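Local coordinates for protein pullulanase (Klebsiella oxytoca, PDB 2YOC) that hydrolyses the alpha-1,6-glucosidic linkages of pullulan and related branched alpha-glucans, and is a substrate of a type 2 secretion system, at residues Y891-P903 with V918-K931. Numbering follows the deposited sequence.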
loop_
_atom_site.group_PDB
_atom_site.type_symbol
_atom_site.label_atom_id
_atom_site.label_comp_id
_atom_site.label_asym_id
_atom_site.label_seq_id
_atom_site.Cartn_x
_atom_site.Cartn_y
_atom_site.Cartn_z
ATOM N N TYR B 891 -27.780 22.177 -36.065
ATOM C CA TYR B 891 -28.801 21.135 -36.175
ATOM C C TYR B 891 -29.152 20.731 -37.621
ATOM O O TYR B 891 -29.918 19.783 -37.830
ATOM C CB TYR B 891 -30.020 21.374 -35.246
ATOM C CG TYR B 891 -29.729 21.066 -33.787
ATOM C CD1 TYR B 891 -29.676 19.750 -33.325
ATOM C CD2 TYR B 891 -29.499 22.088 -32.870
ATOM C CE1 TYR B 891 -29.358 19.460 -31.998
ATOM C CE2 TYR B 891 -29.197 21.813 -31.535
ATOM C CZ TYR B 891 -29.116 20.496 -31.103
ATOM O OH TYR B 891 -28.808 20.211 -29.787
ATOM N N SER B 892 -28.526 21.408 -38.618
ATOM C CA SER B 892 -28.679 21.097 -40.048
ATOM C C SER B 892 -27.567 20.115 -40.499
ATOM O O SER B 892 -27.493 19.754 -41.674
ATOM C CB SER B 892 -28.665 22.371 -40.886
ATOM O OG SER B 892 -27.360 22.714 -41.335
ATOM N N LEU B 893 -26.712 19.702 -39.539
ATOM C CA LEU B 893 -25.591 18.753 -39.644
ATOM C C LEU B 893 -24.645 18.950 -40.826
ATOM O O LEU B 893 -24.527 18.071 -41.676
ATOM C CB LEU B 893 -26.032 17.268 -39.545
ATOM C CG LEU B 893 -27.177 16.848 -38.623
ATOM C CD1 LEU B 893 -27.204 15.321 -38.509
ATOM C CD2 LEU B 893 -27.059 17.483 -37.236
ATOM N N GLN B 894 -23.972 20.084 -40.880
ATOM C CA GLN B 894 -23.008 20.336 -41.945
ATOM C C GLN B 894 -21.612 20.228 -41.373
ATOM O O GLN B 894 -20.692 19.815 -42.080
ATOM C CB GLN B 894 -23.237 21.713 -42.597
ATOM C CG GLN B 894 -24.567 21.838 -43.351
ATOM C CD GLN B 894 -24.755 20.752 -44.387
ATOM O OE1 GLN B 894 -25.675 19.929 -44.289
ATOM N NE2 GLN B 894 -23.855 20.695 -45.375
ATOM N N ASP B 895 -21.469 20.588 -40.077
ATOM C CA ASP B 895 -20.217 20.592 -39.310
ATOM C C ASP B 895 -20.433 20.685 -37.782
ATOM O O ASP B 895 -21.473 21.148 -37.308
ATOM C CB ASP B 895 -19.298 21.745 -39.777
ATOM C CG ASP B 895 -19.787 23.116 -39.363
ATOM O OD1 ASP B 895 -20.898 23.504 -39.795
ATOM O OD2 ASP B 895 -19.066 23.792 -38.597
ATOM N N ASN B 896 -19.386 20.313 -37.040
ATOM C CA ASN B 896 -19.320 20.297 -35.588
ATOM C C ASN B 896 -18.776 21.619 -35.014
ATOM O O ASN B 896 -18.475 21.672 -33.810
ATOM C CB ASN B 896 -18.444 19.118 -35.136
ATOM C CG ASN B 896 -16.963 19.271 -35.433
ATOM O OD1 ASN B 896 -16.539 19.987 -36.364
ATOM N ND2 ASN B 896 -16.144 18.570 -34.660
ATOM N N ASN B 897 -18.637 22.671 -35.864
ATOM C CA ASN B 897 -18.143 23.991 -35.456
ATOM C C ASN B 897 -16.647 23.966 -35.068
ATOM O O ASN B 897 -16.163 24.812 -34.304
ATOM C CB ASN B 897 -19.052 24.610 -34.365
ATOM C CG ASN B 897 -18.942 26.098 -34.212
ATOM O OD1 ASN B 897 -19.109 26.864 -35.166
ATOM N ND2 ASN B 897 -18.727 26.538 -32.979
ATOM N N TYR B 898 -15.912 23.005 -35.629
ATOM C CA TYR B 898 -14.481 22.887 -35.358
ATOM C C TYR B 898 -13.716 23.839 -36.254
ATOM O O TYR B 898 -14.174 24.109 -37.363
ATOM C CB TYR B 898 -14.029 21.433 -35.552
ATOM C CG TYR B 898 -12.564 21.152 -35.282
ATOM C CD1 TYR B 898 -12.091 20.990 -33.981
ATOM C CD2 TYR B 898 -11.670 20.948 -36.329
ATOM C CE1 TYR B 898 -10.754 20.678 -33.728
ATOM C CE2 TYR B 898 -10.332 20.632 -36.088
ATOM C CZ TYR B 898 -9.878 20.498 -34.785
ATOM O OH TYR B 898 -8.560 20.193 -34.547
ATOM N N ASN B 899 -12.581 24.378 -35.763
ATOM C CA ASN B 899 -11.719 25.322 -36.496
ATOM C C ASN B 899 -12.545 26.453 -37.154
ATOM O O ASN B 899 -12.774 26.476 -38.379
ATOM C CB ASN B 899 -10.811 24.577 -37.498
ATOM C CG ASN B 899 -9.855 25.440 -38.252
ATOM O OD1 ASN B 899 -9.230 26.343 -37.704
ATOM N ND2 ASN B 899 -9.744 25.179 -39.539
ATOM N N VAL B 900 -13.074 27.326 -36.285
ATOM C CA VAL B 900 -13.905 28.465 -36.661
ATOM C C VAL B 900 -13.248 29.738 -36.152
ATOM O O VAL B 900 -13.843 30.812 -36.229
ATOM C CB VAL B 900 -15.372 28.312 -36.182
ATOM C CG1 VAL B 900 -16.061 27.153 -36.891
ATOM C CG2 VAL B 900 -15.471 28.163 -34.658
ATOM N N GLY B 901 -12.024 29.593 -35.648
ATOM C CA GLY B 901 -11.219 30.686 -35.116
ATOM C C GLY B 901 -10.409 30.304 -33.895
ATOM O O GLY B 901 -10.647 29.257 -33.286
HETATM N N MSE B 902 -9.444 31.149 -33.532
HETATM C CA MSE B 902 -8.648 30.909 -32.336
HETATM C C MSE B 902 -9.537 31.245 -31.138
HETATM O O MSE B 902 -10.243 32.245 -31.200
HETATM C CB MSE B 902 -7.365 31.775 -32.314
HETATM C CG MSE B 902 -6.308 31.384 -33.350
HETATM SE SE MSE B 902 -5.849 29.473 -33.455
HETATM C CE MSE B 902 -4.658 29.312 -31.931
ATOM N N PRO B 903 -9.576 30.427 -30.064
ATOM C CA PRO B 903 -10.448 30.758 -28.916
ATOM C C PRO B 903 -9.961 31.977 -28.113
ATOM O O PRO B 903 -8.898 32.524 -28.433
ATOM C CB PRO B 903 -10.434 29.474 -28.096
ATOM C CG PRO B 903 -9.140 28.831 -28.406
ATOM C CD PRO B 903 -8.808 29.186 -29.823
ATOM N N VAL B 918 -2.129 20.565 -33.341
ATOM C CA VAL B 918 -3.186 19.567 -33.455
ATOM C C VAL B 918 -4.329 19.879 -34.429
ATOM O O VAL B 918 -4.955 18.953 -34.952
ATOM C CB VAL B 918 -3.715 19.143 -32.051
ATOM C CG1 VAL B 918 -2.565 18.757 -31.109
ATOM C CG2 VAL B 918 -4.607 20.223 -31.425
ATOM N N LYS B 919 -4.636 21.172 -34.605
ATOM C CA LYS B 919 -5.758 21.679 -35.383
ATOM C C LYS B 919 -5.916 21.021 -36.743
ATOM O O LYS B 919 -6.996 20.516 -37.067
ATOM C CB LYS B 919 -5.679 23.213 -35.491
ATOM C CG LYS B 919 -7.003 23.898 -35.804
ATOM C CD LYS B 919 -6.948 25.390 -35.523
ATOM C CE LYS B 919 -6.181 26.202 -36.553
ATOM N NZ LYS B 919 -6.389 27.667 -36.375
ATOM N N GLU B 920 -4.827 20.996 -37.523
ATOM C CA GLU B 920 -4.857 20.454 -38.873
ATOM C C GLU B 920 -4.570 18.953 -38.976
ATOM O O GLU B 920 -4.668 18.403 -40.081
ATOM C CB GLU B 920 -4.001 21.312 -39.823
ATOM C CG GLU B 920 -4.680 22.603 -40.279
ATOM C CD GLU B 920 -4.943 23.661 -39.221
ATOM O OE1 GLU B 920 -3.993 24.044 -38.498
ATOM O OE2 GLU B 920 -6.112 24.102 -39.113
HETATM N N MSE B 921 -4.288 18.273 -37.829
HETATM C CA MSE B 921 -3.996 16.829 -37.818
HETATM C C MSE B 921 -5.048 15.990 -38.531
HETATM O O MSE B 921 -4.690 15.088 -39.298
HETATM C CB MSE B 921 -3.709 16.293 -36.419
HETATM C CG MSE B 921 -2.435 16.855 -35.829
HETATM SE SE MSE B 921 -1.680 15.745 -34.446
HETATM C CE MSE B 921 -3.308 15.627 -33.263
ATOM N N VAL B 922 -6.335 16.325 -38.335
ATOM C CA VAL B 922 -7.406 15.625 -39.022
ATOM C C VAL B 922 -8.532 16.530 -39.522
ATOM O O VAL B 922 -8.789 17.581 -38.936
ATOM C CB VAL B 922 -7.852 14.304 -38.332
ATOM C CG1 VAL B 922 -9.202 14.441 -37.623
ATOM C CG2 VAL B 922 -7.850 13.134 -39.323
ATOM N N ALA B 923 -9.170 16.112 -40.639
ATOM C CA ALA B 923 -10.281 16.772 -41.330
ATOM C C ALA B 923 -11.444 17.109 -40.406
ATOM O O ALA B 923 -11.635 16.432 -39.392
ATOM C CB ALA B 923 -10.774 15.886 -42.463
ATOM N N THR B 924 -12.229 18.148 -40.758
ATOM C CA THR B 924 -13.396 18.572 -39.972
ATOM C C THR B 924 -14.601 17.690 -40.337
ATOM O O THR B 924 -14.845 17.471 -41.532
ATOM C CB THR B 924 -13.647 20.087 -40.145
ATOM O OG1 THR B 924 -12.428 20.782 -39.870
ATOM C CG2 THR B 924 -14.755 20.635 -39.234
ATOM N N PRO B 925 -15.364 17.183 -39.327
ATOM C CA PRO B 925 -16.547 16.360 -39.631
ATOM C C PRO B 925 -17.582 17.064 -40.509
ATOM O O PRO B 925 -17.704 18.292 -40.467
ATOM C CB PRO B 925 -17.145 16.088 -38.250
ATOM C CG PRO B 925 -16.034 16.257 -37.306
ATOM C CD PRO B 925 -15.190 17.334 -37.869
ATOM N N GLY B 926 -18.296 16.265 -41.296
ATOM C CA GLY B 926 -19.355 16.698 -42.200
ATOM C C GLY B 926 -20.633 15.919 -41.971
ATOM O O GLY B 926 -20.689 15.060 -41.080
ATOM N N GLU B 927 -21.674 16.188 -42.778
ATOM C CA GLU B 927 -22.977 15.522 -42.641
ATOM C C GLU B 927 -22.871 14.031 -42.338
ATOM O O GLU B 927 -23.622 13.532 -41.497
ATOM C CB GLU B 927 -23.846 15.771 -43.879
ATOM C CG GLU B 927 -25.321 15.465 -43.698
ATOM C CD GLU B 927 -26.187 15.779 -44.906
ATOM O OE1 GLU B 927 -25.892 16.774 -45.612
ATOM O OE2 GLU B 927 -27.164 15.029 -45.146
ATOM N N ALA B 928 -21.916 13.333 -43.005
ATOM C CA ALA B 928 -21.674 11.894 -42.872
ATOM C C ALA B 928 -21.187 11.467 -41.486
ATOM O O ALA B 928 -21.698 10.491 -40.923
ATOM C CB ALA B 928 -20.691 11.438 -43.923
ATOM N N GLU B 929 -20.215 12.200 -40.944
ATOM C CA GLU B 929 -19.613 11.911 -39.651
ATOM C C GLU B 929 -20.598 12.191 -38.516
ATOM O O GLU B 929 -20.753 11.355 -37.610
ATOM C CB GLU B 929 -18.291 12.679 -39.471
ATOM C CG GLU B 929 -17.175 12.278 -40.446
ATOM C CD GLU B 929 -17.314 12.653 -41.917
ATOM O OE1 GLU B 929 -17.249 13.860 -42.242
ATOM O OE2 GLU B 929 -17.466 11.734 -42.752
ATOM N N LEU B 930 -21.310 13.338 -38.593
ATOM C CA LEU B 930 -22.316 13.717 -37.595
ATOM C C LEU B 930 -23.429 12.670 -37.570
ATOM O O LEU B 930 -23.795 12.216 -36.485
ATOM C CB LEU B 930 -22.853 15.152 -37.828
ATOM C CG LEU B 930 -21.781 16.223 -38.065
ATOM C CD1 LEU B 930 -22.393 17.524 -38.411
ATOM C CD2 LEU B 930 -20.862 16.403 -36.860
ATOM N N LYS B 931 -23.877 12.206 -38.757
ATOM C CA LYS B 931 -24.896 11.170 -38.858
ATOM C C LYS B 931 -24.399 9.822 -38.271
ATOM O O LYS B 931 -25.156 9.138 -37.580
ATOM C CB LYS B 931 -25.395 11.032 -40.304
ATOM C CG LYS B 931 -26.521 12.006 -40.659
ATOM C CD LYS B 931 -27.021 11.827 -42.105
ATOM C CE LYS B 931 -28.069 12.851 -42.499
ATOM N NZ LYS B 931 -28.768 12.499 -43.770
#
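Gln-894 pairs with Glu-927 and Asp-895 with Gly-926 in antiparallel register, CA to CA 4.9 Å in both, and the backbones meet through CA-H...O contacts, among them Gly-926 CA to Gln-894 O at 3.4 Å. Gly-926 is the N-cap of helix 927-945, and its N donates to Glu-929 OE1. From the first turn of that helix Leu-930 sends CD1 against the Leu-893 backbone, 3.8 Å from Leu-893 CB, while its CD2 reaches Asn-896 CB. The Asn-896 amide lies against the Pro-925 ring, OD1 3.3 Å from CD of the proline. That oxygen also accepts from Tyr-898 N, closing an Asx turn, and Asn-896 ND2 is held by Leu-870 O. With CG anti to the backbone N (chi1 -179°), the Tyr-898 ring is met along its CD2-CE2 edge by Thr-924 OG1 and, farther out, by Lys-919 O, to which Tyr-898 OH donates at 3.0 Å. The Lys-919 chain crosses Asn-899 at about a right angle, CE 3.3 Å from Asn-899 OD1, and bends at chi3, placing NZ 3.5 Å from selenomethionine Met-902 SE. The contact thus ties the loop before helix 905-908 to the linker between helices 912-919 and 927-945 and to their flanking ends; it packs on helices 826-833, through Trp-827 edge-to-face with Tyr-898, and 840-855, both between barrel strands 814-816 and 860-864.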